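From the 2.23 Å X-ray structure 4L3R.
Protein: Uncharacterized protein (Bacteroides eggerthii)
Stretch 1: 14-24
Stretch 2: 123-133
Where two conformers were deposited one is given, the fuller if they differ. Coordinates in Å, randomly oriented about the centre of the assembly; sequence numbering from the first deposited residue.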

ATOM      1  N   THR B  14     -10.907  -8.038  -1.946  1.00 68.86           N
ATOM      2  CA  THR B  14     -12.115  -7.384  -1.471  1.00 64.07           C
ATOM      3  C   THR B  14     -12.692  -8.278  -0.385  1.00 63.98           C
ATOM      4  O   THR B  14     -12.938  -9.463  -0.629  1.00 65.72           O
ATOM      5  CB  THR B  14     -13.067  -7.145  -2.638  1.00 67.26           C
ATOM      6  OG1 THR B  14     -12.411  -6.284  -3.571  1.00 67.89           O
ATOM      7  CG2 THR B  14     -14.387  -6.521  -2.199  1.00 58.95           C
ATOM      8  N   TRP B  15     -12.881  -7.721   0.814  1.00 55.31           N
ATOM      9  CA  TRP B  15     -13.455  -8.441   1.948  1.00 53.12           C
ATOM     10  C   TRP B  15     -14.964  -8.382   1.830  1.00 55.42           C
ATOM     11  O   TRP B  15     -15.516  -7.290   1.728  1.00 53.13           O
ATOM     12  CB  TRP B  15     -12.980  -7.826   3.265  1.00 49.60           C
ATOM     13  CG  TRP B  15     -11.530  -8.066   3.509  1.00 51.67           C
ATOM     14  CD1 TRP B  15     -10.502  -7.212   3.237  1.00 54.52           C
ATOM     15  CD2 TRP B  15     -10.932  -9.300   3.916  1.00 53.12           C
ATOM     16  NE1 TRP B  15      -9.304  -7.810   3.537  1.00 55.28           N
ATOM     17  CE2 TRP B  15      -9.537  -9.099   3.946  1.00 58.01           C
ATOM     18  CE3 TRP B  15     -11.445 -10.546   4.300  1.00 55.57           C
ATOM     19  CZ2 TRP B  15      -8.644 -10.101   4.361  1.00 59.35           C
ATOM     20  CZ3 TRP B  15     -10.566 -11.539   4.689  1.00 59.46           C
ATOM     21  CH2 TRP B  15      -9.182 -11.313   4.726  1.00 61.10           C
ATOM     22  N   LYS B  16     -15.626  -9.547   1.795  1.00 52.96           N
ATOM     23  CA  LYS B  16     -17.078  -9.652   1.667  1.00 51.87           C
ATOM     24  C   LYS B  16     -17.667 -10.030   3.017  1.00 55.17           C
ATOM     25  O   LYS B  16     -17.227 -11.012   3.610  1.00 56.33           O
ATOM     26  CB  LYS B  16     -17.432 -10.699   0.590  1.00 56.13           C
ATOM     27  CG  LYS B  16     -18.925 -11.017   0.439  1.00 61.41           C
ATOM     28  CD  LYS B  16     -19.748  -9.875  -0.129  1.00 62.08           C
ATOM     29  CE  LYS B  16     -21.213 -10.244  -0.132  1.00 64.48           C
ATOM     30  NZ  LYS B  16     -21.979  -9.486  -1.155  1.00 69.87           N
ATOM     31  N   LEU B  17     -18.667  -9.267   3.496  1.00 49.01           N
ATOM     32  CA  LEU B  17     -19.323  -9.548   4.768  1.00 48.20           C
ATOM     33  C   LEU B  17     -19.975 -10.926   4.770  1.00 54.86           C
ATOM     34  O   LEU B  17     -20.696 -11.261   3.832  1.00 55.40           O
ATOM     35  CB  LEU B  17     -20.399  -8.488   5.047  1.00 46.70           C
ATOM     36  CG  LEU B  17     -21.102  -8.589   6.400  1.00 50.54           C
ATOM     37  CD1 LEU B  17     -20.195  -8.095   7.517  1.00 49.01           C
ATOM     38  CD2 LEU B  17     -22.430  -7.841   6.370  1.00 51.46           C
ATOM     39  N   SER B  18     -19.708 -11.727   5.813  1.00 53.63           N
ATOM     40  CA  SER B  18     -20.286 -13.063   5.981  1.00 56.32           C
ATOM     41  C   SER B  18     -21.165 -13.171   7.245  1.00 60.05           C
ATOM     42  O   SER B  18     -21.999 -14.072   7.306  1.00 62.12           O
ATOM     43  CB  SER B  18     -19.181 -14.112   6.039  1.00 62.10           C
ATOM     44  OG  SER B  18     -18.297 -13.862   7.118  1.00 72.51           O
ATOM     45  N   ARG B  19     -20.988 -12.281   8.245  1.00 53.70           N
ATOM     46  CA  ARG B  19     -21.746 -12.354   9.493  1.00 53.52           C
ATOM     47  C   ARG B  19     -21.561 -11.107  10.360  1.00 54.81           C
ATOM     48  O   ARG B  19     -20.541 -10.429  10.242  1.00 52.66           O
ATOM     49  CB  ARG B  19     -21.292 -13.593  10.311  1.00 54.74           C
ATOM     50  CG  ARG B  19     -19.799 -13.661  10.585  1.00 62.74           C
ATOM     51  CD  ARG B  19     -19.359 -15.060  10.973  1.00 73.33           C
ATOM     52  NE  ARG B  19     -17.946 -15.092  11.371  1.00 81.64           N
ATOM     53  CZ  ARG B  19     -17.470 -14.829  12.589  1.00 88.69           C
ATOM     54  NH1 ARG B  19     -18.292 -14.505  13.580  1.00 71.81           N
ATOM     55  NH2 ARG B  19     -16.166 -14.885  12.824  1.00 75.01           N
ATOM     56  N   ILE B  20     -22.558 -10.809  11.214  1.00 50.61           N
ATOM     57  CA  ILE B  20     -22.510  -9.740  12.227  1.00 49.01           C
ATOM     58  C   ILE B  20     -23.129 -10.347  13.476  1.00 56.87           C
ATOM     59  O   ILE B  20     -24.344 -10.460  13.546  1.00 57.71           O
ATOM     60  CB  ILE B  20     -23.170  -8.400  11.836  1.00 48.52           C
ATOM     61  CG1 ILE B  20     -22.740  -7.973  10.436  1.00 45.88           C
ATOM     62  CG2 ILE B  20     -22.802  -7.330  12.888  1.00 48.65           C
ATOM     63  CD1 ILE B  20     -23.132  -6.532  10.020  1.00 44.81           C
ATOM     64  N   THR B  21     -22.312 -10.781  14.431  1.00 55.80           N
ATOM     65  CA  THR B  21     -22.822 -11.503  15.592  1.00 58.93           C
ATOM     66  C   THR B  21     -22.158 -11.035  16.888  1.00 64.72           C
ATOM     67  O   THR B  21     -21.397 -10.068  16.884  1.00 62.93           O
ATOM     68  CB  THR B  21     -22.619 -13.002  15.329  1.00 66.70           C
ATOM     69  OG1 THR B  21     -23.207 -13.751  16.381  1.00 73.03           O
ATOM     70  CG2 THR B  21     -21.155 -13.389  15.137  1.00 62.89           C
ATOM     71  N   THR B  22     -22.494 -11.702  18.002  1.00 65.87           N
ATOM     72  CA  THR B  22     -21.950 -11.390  19.327  1.00 68.51           C
ATOM     73  C   THR B  22     -20.503 -11.867  19.414  1.00 75.67           C
ATOM     74  O   THR B  22     -20.068 -12.679  18.593  1.00 75.37           O
ATOM     75  CB  THR B  22     -22.817 -12.003  20.427  1.00 75.49           C
ATOM     76  OG1 THR B  22     -22.987 -13.396  20.150  1.00 75.24           O
ATOM     77  CG2 THR B  22     -24.167 -11.310  20.547  1.00 71.94           C
ATOM     78  N   GLU B  23     -19.767 -11.371  20.423  1.00 75.16           N
ATOM     79  CA  GLU B  23     -18.333 -11.635  20.598  1.00 76.41           C
ATOM     80  C   GLU B  23     -17.943 -13.114  20.396  1.00 83.45           C
ATOM     81  O   GLU B  23     -17.025 -13.378  19.618  1.00 82.25           O
ATOM     82  CB  GLU B  23     -17.832 -11.144  21.968  1.00 81.03           C
ATOM     83  CG  GLU B  23     -16.342 -10.825  21.968  1.00 93.57           C
ATOM     84  CD  GLU B  23     -15.793 -10.133  23.202  1.00118.12           C
ATOM     85  OE1 GLU B  23     -16.593  -9.761  24.092  1.00113.65           O
ATOM     86  OE2 GLU B  23     -14.558  -9.937  23.260  1.00113.78           O
ATOM     87  N   LYS B  24     -18.645 -14.062  21.045  1.00 84.13           N
ATOM     88  CA  LYS B  24     -18.341 -15.496  20.926  1.00 87.37           C
ATOM     89  C   LYS B  24     -19.551 -16.313  20.413  1.00 92.00           C
ATOM     90  O   LYS B  24     -19.613 -17.519  20.643  1.00 95.84           O
ATOM     91  CB  LYS B  24     -17.867 -16.040  22.295  1.00 96.16           C
ATOM     92  CG  LYS B  24     -16.696 -15.256  22.879  1.00112.79           C
ATOM     93  CD  LYS B  24     -16.025 -15.986  24.029  1.00130.36           C
ATOM     94  CE  LYS B  24     -14.854 -15.217  24.593  1.00142.14           C
ATOM     95  NZ  LYS B  24     -14.152 -15.979  25.661  1.00156.64           N
TER
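Stretch 2 123-133: GDVHNLTLYFK

After an extended Gly 123, stretch 2 makes a turn and runs into a strand, Asn 127 to Lys 133, that continues later in the chain. It crosses the strand of stretch 1 at -64°, with a closest approach of 8.3 Å between the axes. The N-to-C directions of strands 15-22 and 127-133 are 64° apart, so the strands are neither parallel nor antiparallel. No hydrogen bond links the two stretches, so the strands do not pair as a sheet here; the Trp 15 side chain packs against backbone atoms of 124-128, and side chains meet further on.

Gly 123 makes no contact. The turn that follows is closed by the backbone bond from Asp 124 N to Asn 127 O, 2.8 Å. The Asp 124 carboxylate reinforces it: Asp 124 OD1 accepts from Asn 127 N at 2.7 Å and from Asn 127 ND2 at 3.1 Å. A weak bond from His 126 N to Asp 124 OD1 measures 3.2 Å.

The backbone of this turn lies against the outer end of the six-membered ring of Trp 15, at CH2 and CZ3. Asp 124 O lies at the ring edge, 3.7 Å from Trp 15 CH2. Val 125 O is 3.8 Å from Trp 15 CH2, and His 126 O is 3.5 Å from Trp 15 CZ3. The CB atoms of Val 125, His 126 and Asn 127 point away from stretch 1.

Leu 128 points toward it. Leu 128 CB sits over the face of the six-membered ring of Trp 15, 3.6 Å from the centroid and 16° off the normal, a CH-pi contact. Trp 15 has the largest area covered in this contact.

Beyond Leu 128 the contacts thin out. Thr 129 OG1 is 3.8 Å from Arg 19 NH2, too far for a hydrogen bond. Leu 130 does not reach stretch 1. Tyr 131 meets Glu 23 by its ring edge, with Tyr 131 CE2 3.9 Å from Glu 23 CG. Phe 132 starts away, but its ring returns: Phe 132 CZ is 3.9 Å from Ile 20 CG2, an apolar edge contact. Lys 133 is out of reach.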

ATOM      1  N   GLY B 123      -7.332 -12.085  11.864  1.00 69.49           N
ATOM      2  CA  GLY B 123      -7.542 -12.605  10.522  1.00 69.40           C
ATOM      3  C   GLY B 123      -6.365 -13.339   9.922  1.00 76.79           C
ATOM      4  O   GLY B 123      -5.257 -13.335  10.469  1.00 78.74           O
ATOM      5  N   ASP B 124      -6.626 -13.982   8.780  1.00 73.24           N
ATOM      6  CA  ASP B 124      -5.638 -14.728   8.012  1.00 75.66           C
ATOM      7  C   ASP B 124      -5.800 -14.330   6.523  1.00 76.69           C
ATOM      8  O   ASP B 124      -6.373 -13.275   6.244  1.00 72.54           O
ATOM      9  CB  ASP B 124      -5.781 -16.246   8.286  1.00 81.62           C
ATOM     10  CG  ASP B 124      -7.008 -16.942   7.718  1.00 91.86           C
ATOM     11  OD1 ASP B 124      -7.931 -16.243   7.258  1.00 89.51           O
ATOM     12  OD2 ASP B 124      -7.056 -18.190   7.762  1.00101.43           O
ATOM     13  N   VAL B 125      -5.305 -15.151   5.586  1.00 75.58           N
ATOM     14  CA  VAL B 125      -5.343 -14.850   4.151  1.00 74.50           C
ATOM     15  C   VAL B 125      -6.789 -14.735   3.645  1.00 74.25           C
ATOM     16  O   VAL B 125      -7.079 -13.840   2.862  1.00 71.74           O
ATOM     17  CB  VAL B 125      -4.556 -15.923   3.332  1.00 83.36           C
ATOM     18  CG1 VAL B 125      -4.727 -15.724   1.822  1.00 83.66           C
ATOM     19  CG2 VAL B 125      -3.072 -15.925   3.699  1.00 85.45           C
ATOM     20  N   HIS B 126      -7.679 -15.634   4.077  1.00 71.20           N
ATOM     21  CA  HIS B 126      -9.057 -15.684   3.584  1.00 69.51           C
ATOM     22  C   HIS B 126     -10.112 -15.166   4.561  1.00 69.17           C
ATOM     23  O   HIS B 126     -11.229 -14.945   4.115  1.00 66.92           O
ATOM     24  CB  HIS B 126      -9.404 -17.128   3.201  1.00 74.46           C
ATOM     25  CG  HIS B 126      -8.558 -17.629   2.072  1.00 81.92           C
ATOM     26  ND1 HIS B 126      -8.764 -17.199   0.772  1.00 83.78           N
ATOM     27  CD2 HIS B 126      -7.493 -18.462   2.090  1.00 87.69           C
ATOM     28  CE1 HIS B 126      -7.841 -17.799   0.039  1.00 87.28           C
ATOM     29  NE2 HIS B 126      -7.052 -18.569   0.791  1.00 90.17           N
ATOM     30  N   ASN B 127      -9.801 -14.981   5.860  1.00 64.88           N
ATOM     31  CA  ASN B 127     -10.796 -14.527   6.839  1.00 61.83           C
ATOM     32  C   ASN B 127     -10.339 -13.279   7.590  1.00 63.08           C
ATOM     33  O   ASN B 127      -9.152 -13.111   7.855  1.00 62.93           O
ATOM     34  CB  ASN B 127     -11.111 -15.639   7.847  1.00 63.90           C
ATOM     35  CG  ASN B 127     -11.555 -16.928   7.201  1.00 82.03           C
ATOM     36  OD1 ASN B 127     -12.736 -17.128   6.914  1.00 74.80           O
ATOM     37  ND2 ASN B 127     -10.615 -17.815   6.909  1.00 78.14           N
ATOM     38  N   LEU B 128     -11.300 -12.403   7.923  1.00 57.57           N
ATOM     39  CA  LEU B 128     -11.067 -11.178   8.692  1.00 55.08           C
ATOM     40  C   LEU B 128     -12.220 -10.988   9.662  1.00 58.21           C
ATOM     41  O   LEU B 128     -13.380 -11.056   9.258  1.00 56.50           O
ATOM     42  CB  LEU B 128     -10.914  -9.951   7.775  1.00 52.55           C
ATOM     43  CG  LEU B 128     -10.720  -8.587   8.467  1.00 55.00           C
ATOM     44  CD1 LEU B 128      -9.394  -8.531   9.219  1.00 55.84           C
ATOM     45  CD2 LEU B 128     -10.789  -7.453   7.457  1.00 55.72           C
ATOM     46  N   THR B 129     -11.897 -10.773  10.944  1.00 56.13           N
ATOM     47  CA  THR B 129     -12.879 -10.556  11.999  1.00 55.73           C
ATOM     48  C   THR B 129     -12.604  -9.207  12.625  1.00 58.14           C
ATOM     49  O   THR B 129     -11.496  -8.993  13.113  1.00 58.30           O
ATOM     50  CB  THR B 129     -12.807 -11.685  13.036  1.00 65.14           C
ATOM     51  OG1 THR B 129     -12.890 -12.940  12.364  1.00 71.66           O
ATOM     52  CG2 THR B 129     -13.916 -11.589  14.073  1.00 61.39           C
ATOM     53  N   LEU B 130     -13.596  -8.296  12.605  1.00 52.05           N
ATOM     54  CA  LEU B 130     -13.473  -6.969  13.200  1.00 50.58           C
ATOM     55  C   LEU B 130     -14.353  -6.875  14.434  1.00 55.23           C
ATOM     56  O   LEU B 130     -15.556  -7.136  14.357  1.00 54.56           O
ATOM     57  CB  LEU B 130     -13.865  -5.875  12.197  1.00 47.92           C
ATOM     58  CG  LEU B 130     -13.124  -5.875  10.866  1.00 51.31           C
ATOM     59  CD1 LEU B 130     -13.614  -4.741   9.977  1.00 49.96           C
ATOM     60  CD2 LEU B 130     -11.621  -5.765  11.064  1.00 52.16           C
ATOM     61  N   TYR B 131     -13.758  -6.488  15.563  1.00 52.60           N
ATOM     62  CA  TYR B 131     -14.467  -6.311  16.821  1.00 54.32           C
ATOM     63  C   TYR B 131     -14.872  -4.864  16.922  1.00 55.26           C
ATOM     64  O   TYR B 131     -14.024  -3.994  16.711  1.00 52.40           O
ATOM     65  CB  TYR B 131     -13.581  -6.707  18.008  1.00 59.59           C
ATOM     66  CG  TYR B 131     -13.332  -8.194  18.098  1.00 64.81           C
ATOM     67  CD1 TYR B 131     -12.481  -8.836  17.204  1.00 66.58           C
ATOM     68  CD2 TYR B 131     -13.942  -8.964  19.083  1.00 69.01           C
ATOM     69  CE1 TYR B 131     -12.268 -10.209  17.269  1.00 71.33           C
ATOM     70  CE2 TYR B 131     -13.727 -10.338  19.166  1.00 72.58           C
ATOM     71  CZ  TYR B 131     -12.889 -10.957  18.258  1.00 81.27           C
ATOM     72  OH  TYR B 131     -12.697 -12.314  18.348  1.00 86.97           O
ATOM     73  N   PHE B 132     -16.149  -4.593  17.241  1.00 51.73           N
ATOM     74  CA  PHE B 132     -16.637  -3.223  17.369  1.00 51.19           C
ATOM     75  C   PHE B 132     -17.538  -3.091  18.577  1.00 59.14           C
ATOM     76  O   PHE B 132     -18.155  -4.075  18.987  1.00 59.37           O
ATOM     77  CB  PHE B 132     -17.370  -2.788  16.086  1.00 50.04           C
ATOM     78  CG  PHE B 132     -18.701  -3.456  15.825  1.00 50.07           C
ATOM     79  CD1 PHE B 132     -18.768  -4.668  15.152  1.00 51.25           C
ATOM     80  CD2 PHE B 132     -19.891  -2.844  16.208  1.00 51.56           C
ATOM     81  CE1 PHE B 132     -20.003  -5.268  14.887  1.00 51.62           C
ATOM     82  CE2 PHE B 132     -21.124  -3.428  15.909  1.00 53.50           C
ATOM     83  CZ  PHE B 132     -21.172  -4.636  15.253  1.00 51.09           C
ATOM     84  N   LYS B 133     -17.611  -1.877  19.150  1.00 59.53           N
ATOM     85  CA  LYS B 133     -18.457  -1.642  20.313  0.50 62.96           C
ATOM     86  C   LYS B 133     -19.811  -1.071  19.861  1.00 67.60           C
ATOM     87  O   LYS B 133     -19.865  -0.132  19.065  1.00 65.67           O
ATOM     88  CB  LYS B 133     -17.760  -0.756  21.374  0.50 68.84           C
ATOM     89  CG  LYS B 133     -17.580   0.729  21.053  0.50 81.84           C
ATOM     90  CD  LYS B 133     -18.566   1.602  21.821  0.50 92.48           C
ATOM     91  CE  LYS B 133     -18.365   3.065  21.530  0.50102.00           C
ATOM     92  NZ  LYS B 133     -19.194   3.920  22.417  0.50113.63           N
TER